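Local coordinates for sulfate adenylyltransferase (Allochromatium vinosum, PDB 4DNX), which catalyses, as a dissimilatory ATP sulfurylase, the reaction of sulfate with ATP to give adenosine 5'-phosphosulfate and diphosphate, at residues G223-M228 / T259-G264; A197-N202 / H227-Q232; W192-A197 / G288-I293; E252-P257 / R380-Q385; K3-D8 / H280-Q285. All coordinates share one frame; numbering follows the deposited sequence.

Interaction 1 of 5, residues G223-M228 / T259-G264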
# COMPACT_ATOMS: atom_id res chain seq x y z
N GLY A 223 -4.77 -19.45 5.36
CA GLY A 223 -4.89 -18.49 4.29
C GLY A 223 -3.81 -18.68 3.25
O GLY A 223 -2.85 -19.42 3.49
N VAL A 224 -4.01 -18.04 2.10
CA VAL A 224 -3.01 -17.96 1.00
C VAL A 224 -2.72 -16.50 0.67
O VAL A 224 -3.62 -15.65 0.62
CB VAL A 224 -3.49 -18.70 -0.26
CG1 VAL A 224 -4.85 -18.14 -0.77
CG2 VAL A 224 -2.44 -18.62 -1.39
N VAL A 225 -1.42 -16.19 0.51
CA VAL A 225 -0.99 -14.90 0.01
C VAL A 225 -0.71 -15.15 -1.48
O VAL A 225 0.18 -15.99 -1.79
CB VAL A 225 0.29 -14.42 0.72
CG1 VAL A 225 0.71 -13.05 0.09
CG2 VAL A 225 0.04 -14.22 2.24
N ILE A 226 -1.42 -14.42 -2.35
CA ILE A 226 -1.19 -14.49 -3.82
C ILE A 226 -0.22 -13.34 -4.01
O ILE A 226 -0.57 -12.18 -3.76
CB ILE A 226 -2.49 -14.28 -4.59
CG1 ILE A 226 -3.48 -15.45 -4.29
CG2 ILE A 226 -2.16 -14.22 -6.09
CD1 ILE A 226 -4.87 -15.36 -4.95
N HIS A 227 1.00 -13.66 -4.37
CA HIS A 227 2.11 -12.68 -4.35
C HIS A 227 2.44 -12.43 -5.82
O HIS A 227 3.13 -13.23 -6.45
CB HIS A 227 3.27 -13.30 -3.56
CG HIS A 227 4.22 -12.29 -2.97
ND1 HIS A 227 5.58 -12.53 -2.85
CD2 HIS A 227 4.03 -11.04 -2.51
CE1 HIS A 227 6.17 -11.49 -2.30
NE2 HIS A 227 5.26 -10.55 -2.09
N MET A 228 1.92 -11.34 -6.35
CA MET A 228 2.00 -11.09 -7.81
C MET A 228 3.30 -10.40 -8.17
O MET A 228 3.77 -9.49 -7.45
CB MET A 228 0.81 -10.24 -8.28
CG MET A 228 -0.64 -10.97 -8.20
SD MET A 228 -1.96 -9.86 -8.71
CE MET A 228 -1.80 -8.48 -7.55
N THR A 259 -9.60 -15.80 3.81
CA THR A 259 -8.63 -16.84 3.41
C THR A 259 -7.67 -16.38 2.34
O THR A 259 -6.73 -17.11 2.06
CB THR A 259 -9.34 -18.15 2.94
OG1 THR A 259 -10.16 -17.85 1.81
CG2 THR A 259 -10.18 -18.70 4.04
N VAL A 260 -7.86 -15.20 1.75
CA VAL A 260 -6.97 -14.77 0.65
C VAL A 260 -6.44 -13.36 0.89
O VAL A 260 -7.21 -12.50 1.34
CB VAL A 260 -7.71 -14.77 -0.71
CG1 VAL A 260 -6.76 -14.31 -1.86
CG2 VAL A 260 -8.29 -16.15 -1.00
N MET A 261 -5.13 -13.15 0.64
CA MET A 261 -4.53 -11.83 0.58
C MET A 261 -3.92 -11.64 -0.80
O MET A 261 -3.06 -12.41 -1.18
CB MET A 261 -3.39 -11.74 1.60
CG MET A 261 -3.81 -11.33 2.95
SD MET A 261 -2.38 -11.45 4.07
CE MET A 261 -1.24 -10.33 3.25
N VAL A 262 -4.38 -10.63 -1.54
CA VAL A 262 -3.86 -10.32 -2.89
C VAL A 262 -2.83 -9.18 -2.79
O VAL A 262 -3.13 -8.07 -2.28
CB VAL A 262 -4.99 -9.96 -3.87
CG1 VAL A 262 -4.44 -9.64 -5.27
CG2 VAL A 262 -5.99 -11.15 -4.00
N THR A 263 -1.61 -9.48 -3.24
CA THR A 263 -0.48 -8.57 -2.94
C THR A 263 0.48 -8.67 -4.10
O THR A 263 0.32 -9.51 -4.99
CB THR A 263 0.34 -9.03 -1.71
OG1 THR A 263 1.02 -10.25 -2.00
CG2 THR A 263 -0.56 -9.18 -0.45
N GLY A 264 1.51 -7.85 -4.04
CA GLY A 264 2.53 -7.86 -5.10
C GLY A 264 3.87 -7.33 -4.66
O GLY A 264 3.99 -6.62 -3.63
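Val224, Ile226 and Met228 of strand 223-230 lie beside Val260 and Val262 of strand 260-266, two parallel strands of a beta-alpha-beta unit in the Rossmann-like sheet. Five backbone hydrogen bonds join them, from Val224 N to Thr259 O at one end to Met228 N to Thr263 O (2.8 Å) at the other. Ile226 O is gripped twice. Thr263 N (2.9 Å from Ile226 O) meets it nearly along the C=O axis, and Thr263 OG1 (3.1 Å from Ile226 O) gives a second bond from 40° above the carbonyl plane. OG1 stands between its own backbone N and carbonyl carbon (chi1 68°). Thr263 OG1 also touches the His227 ring in plane at its edge, 3.2 Å from CD2. The ring nitrogens of His227 bond to Arg284 and Tyr51. On the sheet's other face, Ile226 CD1 packs on Val260 CG1 (3.8 Å). The Met228 chain bends at chi3 (-59°), which sets CE against Val262 CG1 (3.7 Å). Gly264 CA makes a CA-H...O contact with Met228 O (3.1 Å). Helices 180-190 and 274-287 cover the Met261 and His227 side; helix 240-254, the crossover, covers Ile226 and Met228. Strand 260-266 is outermost within the chain, and Val262 N bonds to Glu189 of the second subunit.

Interaction 2 of 5, residues A197-N202 / H227-Q232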
# COMPACT_ATOMS: atom_id res chain seq x y z
N ALA A 197 2.08 -19.45 0.34
CA ALA A 197 2.32 -18.36 -0.62
C ALA A 197 2.31 -18.95 -2.03
O ALA A 197 2.83 -20.10 -2.24
CB ALA A 197 3.71 -17.71 -0.32
N PHE A 198 1.74 -18.21 -2.97
CA PHE A 198 1.66 -18.61 -4.38
C PHE A 198 2.03 -17.43 -5.24
O PHE A 198 1.39 -16.40 -5.15
CB PHE A 198 0.22 -19.09 -4.74
CG PHE A 198 0.05 -19.47 -6.21
CD1 PHE A 198 0.62 -20.64 -6.69
CD2 PHE A 198 -0.67 -18.63 -7.09
CE1 PHE A 198 0.47 -21.00 -8.06
CE2 PHE A 198 -0.83 -19.01 -8.47
CZ PHE A 198 -0.26 -20.16 -8.90
N GLN A 199 3.02 -17.60 -6.13
CA GLN A 199 3.44 -16.53 -7.05
C GLN A 199 2.68 -16.62 -8.38
O GLN A 199 2.54 -17.72 -8.94
CB GLN A 199 4.96 -16.66 -7.35
CG GLN A 199 5.47 -15.63 -8.35
CD GLN A 199 7.00 -15.57 -8.42
OE1 GLN A 199 7.68 -15.68 -7.41
NE2 GLN A 199 7.53 -15.41 -9.64
N THR A 200 2.25 -15.49 -8.92
CA THR A 200 1.73 -15.50 -10.30
C THR A 200 1.95 -14.15 -10.94
O THR A 200 2.15 -13.18 -10.24
CB THR A 200 0.21 -15.84 -10.35
OG1 THR A 200 -0.15 -16.07 -11.73
CG2 THR A 200 -0.62 -14.74 -9.74
N ARG A 201 1.96 -14.09 -12.29
CA ARG A 201 1.92 -12.77 -12.92
C ARG A 201 0.72 -12.61 -13.83
O ARG A 201 0.50 -11.53 -14.41
CB ARG A 201 3.23 -12.38 -13.63
CG ARG A 201 3.66 -13.28 -14.72
CD ARG A 201 5.03 -12.82 -15.27
NE ARG A 201 5.56 -13.80 -16.22
CZ ARG A 201 6.23 -14.91 -15.88
NH1 ARG A 201 6.46 -15.20 -14.61
NH2 ARG A 201 6.67 -15.73 -16.83
N ASN A 202 -0.06 -13.68 -13.98
CA ASN A 202 -1.29 -13.56 -14.74
C ASN A 202 -2.56 -14.03 -13.99
O ASN A 202 -2.45 -14.50 -12.84
CB ASN A 202 -1.12 -14.17 -16.13
CG ASN A 202 -0.42 -13.20 -17.07
OD1 ASN A 202 -0.81 -12.00 -17.21
ND2 ASN A 202 0.67 -13.66 -17.65
N HIS A 227 1.00 -13.66 -4.37
CA HIS A 227 2.11 -12.68 -4.35
C HIS A 227 2.44 -12.43 -5.82
O HIS A 227 3.13 -13.23 -6.45
CB HIS A 227 3.27 -13.30 -3.56
CG HIS A 227 4.22 -12.29 -2.97
ND1 HIS A 227 5.58 -12.53 -2.85
CD2 HIS A 227 4.03 -11.04 -2.51
CE1 HIS A 227 6.17 -11.49 -2.30
NE2 HIS A 227 5.26 -10.55 -2.09
N MET A 228 1.92 -11.34 -6.35
CA MET A 228 2.00 -11.09 -7.81
C MET A 228 3.30 -10.40 -8.17
O MET A 228 3.77 -9.49 -7.45
CB MET A 228 0.81 -10.24 -8.28
CG MET A 228 -0.64 -10.97 -8.20
SD MET A 228 -1.96 -9.86 -8.71
CE MET A 228 -1.80 -8.48 -7.55
N LEU A 229 3.92 -10.86 -9.26
CA LEU A 229 5.17 -10.24 -9.68
C LEU A 229 4.77 -9.02 -10.49
O LEU A 229 4.17 -9.14 -11.57
CB LEU A 229 6.02 -11.24 -10.48
CG LEU A 229 7.27 -10.63 -11.14
CD1 LEU A 229 8.09 -9.74 -10.16
CD2 LEU A 229 8.08 -11.79 -11.67
N LEU A 230 5.06 -7.82 -9.97
CA LEU A 230 4.76 -6.56 -10.63
C LEU A 230 5.94 -6.15 -11.52
O LEU A 230 7.10 -6.33 -11.14
CB LEU A 230 4.56 -5.46 -9.57
CG LEU A 230 3.49 -5.87 -8.57
CD1 LEU A 230 3.48 -4.85 -7.42
CD2 LEU A 230 2.11 -5.97 -9.19
N GLY A 231 5.65 -5.57 -12.67
CA GLY A 231 6.75 -5.10 -13.49
C GLY A 231 6.20 -4.58 -14.78
O GLY A 231 4.98 -4.50 -14.95
N GLN A 232 7.08 -4.21 -15.71
CA GLN A 232 6.63 -3.69 -17.01
C GLN A 232 5.91 -4.81 -17.79
O GLN A 232 6.31 -5.98 -17.73
CB GLN A 232 7.78 -3.06 -17.82
CG GLN A 232 8.74 -2.11 -17.02
CD GLN A 232 8.46 -0.60 -17.21
OE1 GLN A 232 8.35 -0.10 -18.33
NE2 GLN A 232 8.38 0.12 -16.10
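Phe198 O and His227 N open the tight part of this parallel strand pair with a nearly straight hydrogen bond (2.9 Å, 175° at the hydrogen). Thr200 O belongs to it too. Thr200 O accepts Leu229 N at 3.1 Å and is approached by Met228 CA at 3.2 Å in a CA-H...O contact. On the same side of the sheet Thr200 and Met228 lie side by side, with Thr200 CG2 4.1 Å from Met228 CG. Thr200 CG2 lies between its own backbone N and carbonyl carbon. The pairing is slacker elsewhere. Thr200 N to His227 O is a weak bond of 3.5 Å. Gln199 runs extended alongside Leu229, but Gln199 NE2 is still 4.2 Å from Leu229 CD2; its OE1 is held by Arg284. Arg201 begins the solvent side. Arg201 CB is 4.0 Å from Leu229 O, and the guanidinium leads away. Residues 199-202 read Gln-Thr-Arg-Asn, matching the QXRN motif that in relatives lies at the sulfate site. The carbonyl of Arg201 is bound by Arg243, and the Asn202 amide by Asp237 and Ile238. The strands are joined by helix 206-219, whose His208 meets the Phe198 ring. Helix 274-287 packs on Gln199 and His227, and helix 240-254 on Met228.

Interaction 3 of 5, residues W192-A197 / G288-I293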
# COMPACT_ATOMS: atom_id res chain seq x y z
N TRP A 192 -3.98 -15.54 11.03
CA TRP A 192 -3.50 -16.75 10.34
C TRP A 192 -2.24 -17.31 11.01
O TRP A 192 -1.28 -16.53 11.27
CB TRP A 192 -3.17 -16.41 8.88
CG TRP A 192 -4.36 -16.01 8.05
CD1 TRP A 192 -5.70 -16.02 8.40
CD2 TRP A 192 -4.29 -15.58 6.70
NE1 TRP A 192 -6.46 -15.58 7.33
CE2 TRP A 192 -5.63 -15.33 6.27
CE3 TRP A 192 -3.23 -15.36 5.79
CZ2 TRP A 192 -5.93 -14.88 4.96
CZ3 TRP A 192 -3.54 -14.91 4.47
CH2 TRP A 192 -4.86 -14.69 4.08
N GLN A 193 -2.25 -18.63 11.27
CA GLN A 193 -1.13 -19.37 11.89
C GLN A 193 -0.27 -20.15 10.88
O GLN A 193 0.93 -20.28 11.05
CB GLN A 193 -1.65 -20.39 12.90
CG GLN A 193 -2.64 -19.87 13.91
CD GLN A 193 -1.95 -19.16 15.04
OE1 GLN A 193 -1.00 -18.40 14.84
NE2 GLN A 193 -2.44 -19.39 16.25
N LYS A 194 -0.93 -20.67 9.84
CA LYS A 194 -0.22 -21.32 8.74
C LYS A 194 -0.68 -20.62 7.47
O LYS A 194 -1.88 -20.33 7.29
CB LYS A 194 -0.50 -22.82 8.70
CG LYS A 194 0.23 -23.54 9.84
CD LYS A 194 -0.13 -25.00 9.88
CE LYS A 194 0.73 -25.72 10.93
NZ LYS A 194 0.19 -27.07 11.27
N ILE A 195 0.28 -20.28 6.62
CA ILE A 195 -0.00 -19.42 5.46
C ILE A 195 0.74 -19.96 4.24
O ILE A 195 1.98 -20.11 4.29
CB ILE A 195 0.50 -17.94 5.72
CG1 ILE A 195 -0.12 -17.38 7.03
CG2 ILE A 195 0.18 -17.04 4.53
CD1 ILE A 195 0.73 -17.64 8.27
N VAL A 196 0.01 -20.28 3.16
CA VAL A 196 0.64 -20.73 1.90
C VAL A 196 0.92 -19.52 1.01
O VAL A 196 0.08 -18.63 0.94
CB VAL A 196 -0.35 -21.66 1.15
CG1 VAL A 196 0.16 -21.99 -0.28
CG2 VAL A 196 -0.61 -22.94 1.97
N ALA A 197 2.08 -19.45 0.34
CA ALA A 197 2.32 -18.36 -0.62
C ALA A 197 2.31 -18.95 -2.03
O ALA A 197 2.83 -20.10 -2.24
CB ALA A 197 3.71 -17.71 -0.32
N GLY A 288 6.36 -13.76 6.04
CA GLY A 288 5.53 -14.43 7.05
C GLY A 288 4.84 -15.71 6.59
O GLY A 288 4.06 -16.30 7.35
N ALA A 289 5.10 -16.13 5.35
CA ALA A 289 4.51 -17.39 4.86
C ALA A 289 5.21 -18.57 5.51
O ALA A 289 6.44 -18.53 5.74
CB ALA A 289 4.60 -17.49 3.34
N THR A 290 4.43 -19.62 5.80
CA THR A 290 4.96 -20.83 6.39
C THR A 290 5.21 -21.93 5.35
O THR A 290 5.94 -22.90 5.63
CB THR A 290 4.04 -21.38 7.53
OG1 THR A 290 2.74 -21.63 7.01
CG2 THR A 290 3.91 -20.42 8.69
N HIS A 291 4.55 -21.81 4.19
CA HIS A 291 4.61 -22.80 3.10
C HIS A 291 4.68 -22.06 1.77
O HIS A 291 4.08 -21.00 1.62
CB HIS A 291 3.35 -23.68 3.16
CG HIS A 291 3.31 -24.54 4.38
ND1 HIS A 291 2.87 -24.09 5.61
CD2 HIS A 291 3.70 -25.82 4.57
CE1 HIS A 291 2.99 -25.05 6.50
NE2 HIS A 291 3.49 -26.11 5.90
N PHE A 292 5.38 -22.62 0.80
CA PHE A 292 5.55 -22.00 -0.49
C PHE A 292 5.35 -23.05 -1.57
O PHE A 292 5.95 -24.13 -1.49
CB PHE A 292 6.97 -21.41 -0.62
CG PHE A 292 7.28 -20.85 -1.99
CD1 PHE A 292 6.39 -20.02 -2.64
CD2 PHE A 292 8.52 -21.11 -2.59
CE1 PHE A 292 6.68 -19.46 -3.92
CE2 PHE A 292 8.82 -20.58 -3.84
CZ PHE A 292 7.91 -19.76 -4.51
N ILE A 293 4.48 -22.77 -2.54
CA ILE A 293 4.17 -23.75 -3.59
C ILE A 293 5.23 -23.65 -4.70
O ILE A 293 5.45 -22.57 -5.29
CB ILE A 293 2.81 -23.44 -4.23
CG1 ILE A 293 1.68 -23.71 -3.23
CG2 ILE A 293 2.55 -24.30 -5.52
CD1 ILE A 293 0.30 -23.24 -3.72
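Ile195 O is gripped by two successive backbone N-H groups, Thr290 N (2.9 Å, in the carbonyl plane) and His291 N (3.1 Å, tilted 23° from it). Thr290 returns the grip with its side chain: with chi1 at 58°, OG1 is turned to Ile195 N and accepts it at 2.8 Å. Thr290 OG1 also bonds to His291 ND1 (2.8 Å), which ties the imidazole to the same cluster. Farther along, Ala197 N bonds to His291 O and Ile293 N to Ala197 O, in regular parallel pairing. Apolar contacts lie on both faces. Val196 CG1 touches Ile293 CD1 (3.7 Å) on one, under helix 206-219; Ala197 CB meets Ala289 CB (3.8 Å) on the other, by helix 274-287. Gly288 ends that helix in a Schellman motif. The pairing joins the first and fourth strands in chain order, giving the 3-2-1-4-5 parallel sheet of a Rossmann-like fold.

Interaction 4 of 5, residues E252-P257 / R380-Q385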
# COMPACT_ATOMS: atom_id res chain seq x y z
N GLU A 252 -13.01 -13.38 -4.02
CA GLU A 252 -14.28 -13.00 -3.37
C GLU A 252 -15.37 -14.03 -3.50
O GLU A 252 -16.12 -14.26 -2.55
CB GLU A 252 -14.75 -11.66 -3.91
CG GLU A 252 -14.28 -10.50 -3.04
CD GLU A 252 -12.99 -9.86 -3.54
OE1 GLU A 252 -13.13 -8.82 -4.24
OE2 GLU A 252 -11.87 -10.35 -3.24
N LEU A 253 -15.47 -14.64 -4.68
CA LEU A 253 -16.61 -15.49 -4.98
C LEU A 253 -16.38 -16.99 -4.70
O LEU A 253 -17.33 -17.74 -4.45
CB LEU A 253 -17.07 -15.31 -6.44
CG LEU A 253 -17.54 -13.90 -6.87
CD1 LEU A 253 -17.95 -13.90 -8.34
CD2 LEU A 253 -18.71 -13.37 -5.99
N TYR A 254 -15.12 -17.44 -4.73
CA TYR A 254 -14.83 -18.87 -4.70
C TYR A 254 -13.96 -19.32 -3.51
O TYR A 254 -13.71 -20.53 -3.32
CB TYR A 254 -14.25 -19.32 -6.05
CG TYR A 254 -15.26 -19.19 -7.19
CD1 TYR A 254 -16.23 -20.19 -7.40
CD2 TYR A 254 -15.31 -18.06 -7.99
CE1 TYR A 254 -17.16 -20.09 -8.44
CE2 TYR A 254 -16.23 -17.92 -9.01
CZ TYR A 254 -17.16 -18.94 -9.23
OH TYR A 254 -18.09 -18.83 -10.24
N PHE A 255 -13.49 -18.37 -2.70
CA PHE A 255 -12.80 -18.75 -1.47
C PHE A 255 -13.64 -18.40 -0.24
O PHE A 255 -14.44 -17.47 -0.32
CB PHE A 255 -11.46 -18.02 -1.38
CG PHE A 255 -10.37 -18.64 -2.24
CD1 PHE A 255 -10.35 -18.45 -3.64
CD2 PHE A 255 -9.33 -19.37 -1.64
CE1 PHE A 255 -9.30 -19.01 -4.42
CE2 PHE A 255 -8.26 -19.92 -2.41
CZ PHE A 255 -8.26 -19.74 -3.81
N PRO A 256 -13.45 -19.09 0.88
CA PRO A 256 -14.17 -18.70 2.10
C PRO A 256 -13.72 -17.33 2.64
O PRO A 256 -12.67 -16.83 2.26
CB PRO A 256 -13.81 -19.80 3.10
CG PRO A 256 -13.15 -20.88 2.33
CD PRO A 256 -12.58 -20.26 1.10
N PRO A 257 -14.49 -16.74 3.54
CA PRO A 257 -14.09 -15.46 4.17
C PRO A 257 -12.75 -15.51 4.89
O PRO A 257 -12.41 -16.49 5.56
CB PRO A 257 -15.19 -15.21 5.21
CG PRO A 257 -16.33 -16.01 4.73
CD PRO A 257 -15.77 -17.23 4.09
N ARG A 380 -13.81 -19.99 -14.19
CA ARG A 380 -15.04 -19.51 -13.55
C ARG A 380 -15.74 -18.52 -14.47
O ARG A 380 -15.05 -17.66 -15.06
CB ARG A 380 -14.69 -18.81 -12.23
CG ARG A 380 -13.88 -19.69 -11.27
CD ARG A 380 -14.65 -21.00 -10.94
NE ARG A 380 -14.05 -21.69 -9.79
CZ ARG A 380 -14.64 -22.70 -9.15
NH1 ARG A 380 -15.83 -23.14 -9.57
NH2 ARG A 380 -14.05 -23.29 -8.11
N PRO A 381 -17.06 -18.59 -14.59
CA PRO A 381 -17.75 -17.67 -15.53
C PRO A 381 -17.43 -16.18 -15.29
O PRO A 381 -17.31 -15.43 -16.26
CB PRO A 381 -19.25 -17.95 -15.29
CG PRO A 381 -19.28 -19.32 -14.70
CD PRO A 381 -18.04 -19.49 -13.92
N GLU A 382 -17.31 -15.76 -14.03
CA GLU A 382 -17.13 -14.32 -13.76
C GLU A 382 -15.72 -13.87 -14.11
O GLU A 382 -15.52 -12.71 -14.51
CB GLU A 382 -17.38 -14.01 -12.28
CG GLU A 382 -18.79 -14.39 -11.86
CD GLU A 382 -18.93 -15.83 -11.35
OE1 GLU A 382 -20.02 -16.08 -10.78
OE2 GLU A 382 -18.03 -16.70 -11.55
N VAL A 383 -14.78 -14.78 -13.96
CA VAL A 383 -13.37 -14.52 -14.35
C VAL A 383 -13.30 -14.50 -15.91
O VAL A 383 -12.72 -13.57 -16.53
CB VAL A 383 -12.41 -15.57 -13.73
CG1 VAL A 383 -10.97 -15.36 -14.22
CG2 VAL A 383 -12.45 -15.51 -12.13
N ALA A 384 -13.90 -15.50 -16.53
CA ALA A 384 -13.96 -15.53 -18.00
C ALA A 384 -14.56 -14.23 -18.54
O ALA A 384 -14.08 -13.69 -19.57
CB ALA A 384 -14.77 -16.74 -18.47
N GLN A 385 -15.65 -13.75 -17.92
CA GLN A 385 -16.31 -12.56 -18.45
C GLN A 385 -15.38 -11.33 -18.43
O GLN A 385 -15.35 -10.55 -19.41
CB GLN A 385 -17.61 -12.23 -17.73
CG GLN A 385 -18.47 -11.27 -18.49
CD GLN A 385 -18.93 -11.89 -19.83
OE1 GLN A 385 -19.47 -13.00 -19.85
NE2 GLN A 385 -18.64 -11.20 -20.93
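Arg380 crosses one face of the Tyr254 ring, with CD over its centre and CB and CZ near the rim. Arg380 CB is 3.7 Å from Tyr254 CE2, and CG meets the same CE2. The chain then bends (chi2 -58°), which brings CD to 3.7 Å from the ring centroid in a CH-pi contact. NE sits by Tyr254 CD1, and Arg380 CZ comes to 3.4 Å from Tyr254 CD1. Arg380 NH1 ends beside Tyr254 CE1 (3.5 Å). The guanidinium is stacked almost flat on the ring, with the planes 16° apart. NH2 forms a salt bridge to Glu209, which helps fix the rotation of the group. The ring edge has its own partner: Tyr254 OH donates a short 2.5 Å hydrogen bond to Glu382 OE2 on the syn side of the carboxylate. Leu253 CD1 packs on Glu382 CG (3.7 Å). This surface contact joins the end of helix 240-254 to the start of helix 381-393, where Arg380 is the N-cap residue, while helix 206-219 supplies Glu209.

Interaction 5 of 5, residues K3-D8 / H280-Q285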
# COMPACT_ATOMS: atom_id res chain seq x y z
N LYS A 3 9.72 -17.09 12.09
CA LYS A 3 10.77 -16.07 12.25
C LYS A 3 11.30 -15.56 10.92
O LYS A 3 11.29 -16.29 9.93
CB LYS A 3 11.91 -16.61 13.15
CG LYS A 3 12.74 -17.73 12.50
CD LYS A 3 13.88 -18.22 13.42
CE LYS A 3 14.84 -17.08 13.86
NZ LYS A 3 15.53 -16.27 12.77
N PRO A 4 11.74 -14.30 10.87
CA PRO A 4 12.43 -13.80 9.68
C PRO A 4 13.73 -14.61 9.49
O PRO A 4 14.23 -15.25 10.43
CB PRO A 4 12.77 -12.34 10.02
CG PRO A 4 11.82 -11.98 11.19
CD PRO A 4 11.62 -13.27 11.93
N VAL A 5 14.29 -14.57 8.28
CA VAL A 5 15.49 -15.34 8.06
C VAL A 5 16.69 -14.63 8.68
O VAL A 5 16.93 -13.50 8.34
CB VAL A 5 15.76 -15.60 6.55
CG1 VAL A 5 16.93 -16.58 6.40
CG2 VAL A 5 14.50 -16.21 5.88
N GLY A 6 17.39 -15.28 9.59
CA GLY A 6 18.66 -14.70 10.14
C GLY A 6 18.57 -13.60 11.19
O GLY A 6 19.60 -13.04 11.57
N SER A 7 17.35 -13.29 11.66
CA SER A 7 17.14 -12.34 12.77
C SER A 7 15.77 -12.51 13.40
O SER A 7 14.90 -13.16 12.83
CB SER A 7 17.26 -10.89 12.28
OG SER A 7 16.24 -10.64 11.32
N ASP A 8 15.55 -11.91 14.56
CA ASP A 8 14.25 -12.06 15.20
C ASP A 8 13.18 -11.11 14.66
O ASP A 8 11.97 -11.38 14.78
CB ASP A 8 14.39 -11.88 16.71
CG ASP A 8 15.23 -12.98 17.38
OD1 ASP A 8 15.31 -14.12 16.87
OD2 ASP A 8 15.78 -12.70 18.47
N HIS A 280 13.23 -17.21 -3.77
CA HIS A 280 11.76 -17.11 -3.54
C HIS A 280 11.35 -17.59 -2.17
O HIS A 280 10.59 -16.90 -1.51
CB HIS A 280 11.01 -17.92 -4.59
CG HIS A 280 11.02 -17.32 -5.95
ND1 HIS A 280 10.54 -18.01 -7.06
CD2 HIS A 280 11.44 -16.11 -6.41
CE1 HIS A 280 10.65 -17.23 -8.13
NE2 HIS A 280 11.19 -16.08 -7.76
N ALA A 281 11.85 -18.75 -1.74
CA ALA A 281 11.55 -19.28 -0.40
C ALA A 281 12.06 -18.33 0.69
O ALA A 281 11.36 -18.03 1.68
CB ALA A 281 12.09 -20.71 -0.23
N TYR A 282 13.25 -17.79 0.46
CA TYR A 282 13.86 -16.88 1.43
C TYR A 282 12.97 -15.66 1.68
O TYR A 282 12.62 -15.36 2.86
CB TYR A 282 15.20 -16.45 0.88
CG TYR A 282 16.02 -15.59 1.83
CD1 TYR A 282 15.71 -14.24 2.02
CD2 TYR A 282 17.11 -16.13 2.48
CE1 TYR A 282 16.47 -13.45 2.93
CE2 TYR A 282 17.89 -15.38 3.36
CZ TYR A 282 17.56 -14.04 3.58
OH TYR A 282 18.32 -13.31 4.47
N PHE A 283 12.57 -14.95 0.62
CA PHE A 283 11.78 -13.74 0.84
C PHE A 283 10.33 -13.99 1.26
O PHE A 283 9.73 -13.14 1.95
CB PHE A 283 11.97 -12.65 -0.23
CG PHE A 283 11.43 -12.95 -1.61
CD1 PHE A 283 10.07 -12.76 -1.91
CD2 PHE A 283 12.33 -13.20 -2.65
CE1 PHE A 283 9.60 -12.96 -3.26
CE2 PHE A 283 11.91 -13.40 -3.98
CZ PHE A 283 10.54 -13.26 -4.30
N ARG A 284 9.83 -15.18 0.92
CA ARG A 284 8.49 -15.54 1.37
C ARG A 284 8.49 -15.84 2.85
O ARG A 284 7.49 -15.61 3.55
CB ARG A 284 7.93 -16.72 0.55
CG ARG A 284 7.04 -16.30 -0.63
CD ARG A 284 7.77 -15.52 -1.58
NE ARG A 284 7.07 -14.95 -2.76
CZ ARG A 284 7.27 -15.26 -4.05
NH1 ARG A 284 8.02 -16.30 -4.42
NH2 ARG A 284 6.71 -14.50 -5.00
N GLN A 285 9.58 -16.40 3.37
CA GLN A 285 9.66 -16.59 4.84
C GLN A 285 9.70 -15.22 5.49
O GLN A 285 9.02 -14.99 6.52
CB GLN A 285 10.88 -17.44 5.23
CG GLN A 285 10.94 -17.68 6.76
CD GLN A 285 12.06 -18.61 7.20
OE1 GLN A 285 12.36 -19.61 6.53
NE2 GLN A 285 12.65 -18.32 8.36
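Tyr282 offers one ring face to Val5, whose CB stands 3.7 Å above the plane, offset toward the rim. Val5 CG1 reaches closer to that rim, 3.4 Å from Tyr282 CE2. The ring also makes an edge-to-face contact with Phe79, and its OH bonds to Ser53 O. The second flat group is the Gln285 amide. Gln285 NE2 donates to Lys3 O (2.9 Å), which lies close to the amide plane, 11° out of it. Its OE1 accepts the backbone N of Ala324 and of Ile325, so both ends of the amide are held and its rotation is fixed. Gln285 CG is anti to the backbone N (chi1 -178°), and the chain runs on extended to reach Lys3. Val5 CG2 packs against Gln285 CD (3.7 Å), the two side chains crossing at about a right angle. The contact thus joins two parts of the fold: the N-terminal segment of the PUA-like region and helix 274-287 of the ATP-sulfurylase region, which packs on the Rossmann-like sheet. Val5 N bonds to Asn286 on the same helix. The loop is also braced from within. Lys3 bends at chi3 and chi4 and curls back over its own loop. Lys3 NZ bonds to Pro4 O (2.9 Å), nearly in line with that C=O, and to Ser7 O (3.2 Å), from 60° above the carbonyl plane.

In the fold
Interactions 1, 2 and 3 are successive strand pairings of one parallel sheet. Interactions 1 and 2 share His227 and Met228, interactions 2 and 3 share Ala197, and the centre of interaction 1 lies about 10 Å from those of both. Helix 274-287 links interaction 5 to the sheet through Arg284: Arg284 NE is 2.8 Å from His227 ND1 and its NH2 2.8 Å from Gln199 OE1. Arg284 may help position the QXRN-like segment of interaction 2, which in relatives lies at the sulfate site. Interaction 4 is far from interaction 5 (centres about 32 Å apart), yet about 15 Å from interaction 1, where Phe255 CD2 packs on Val260 CG2 (3.4 Å).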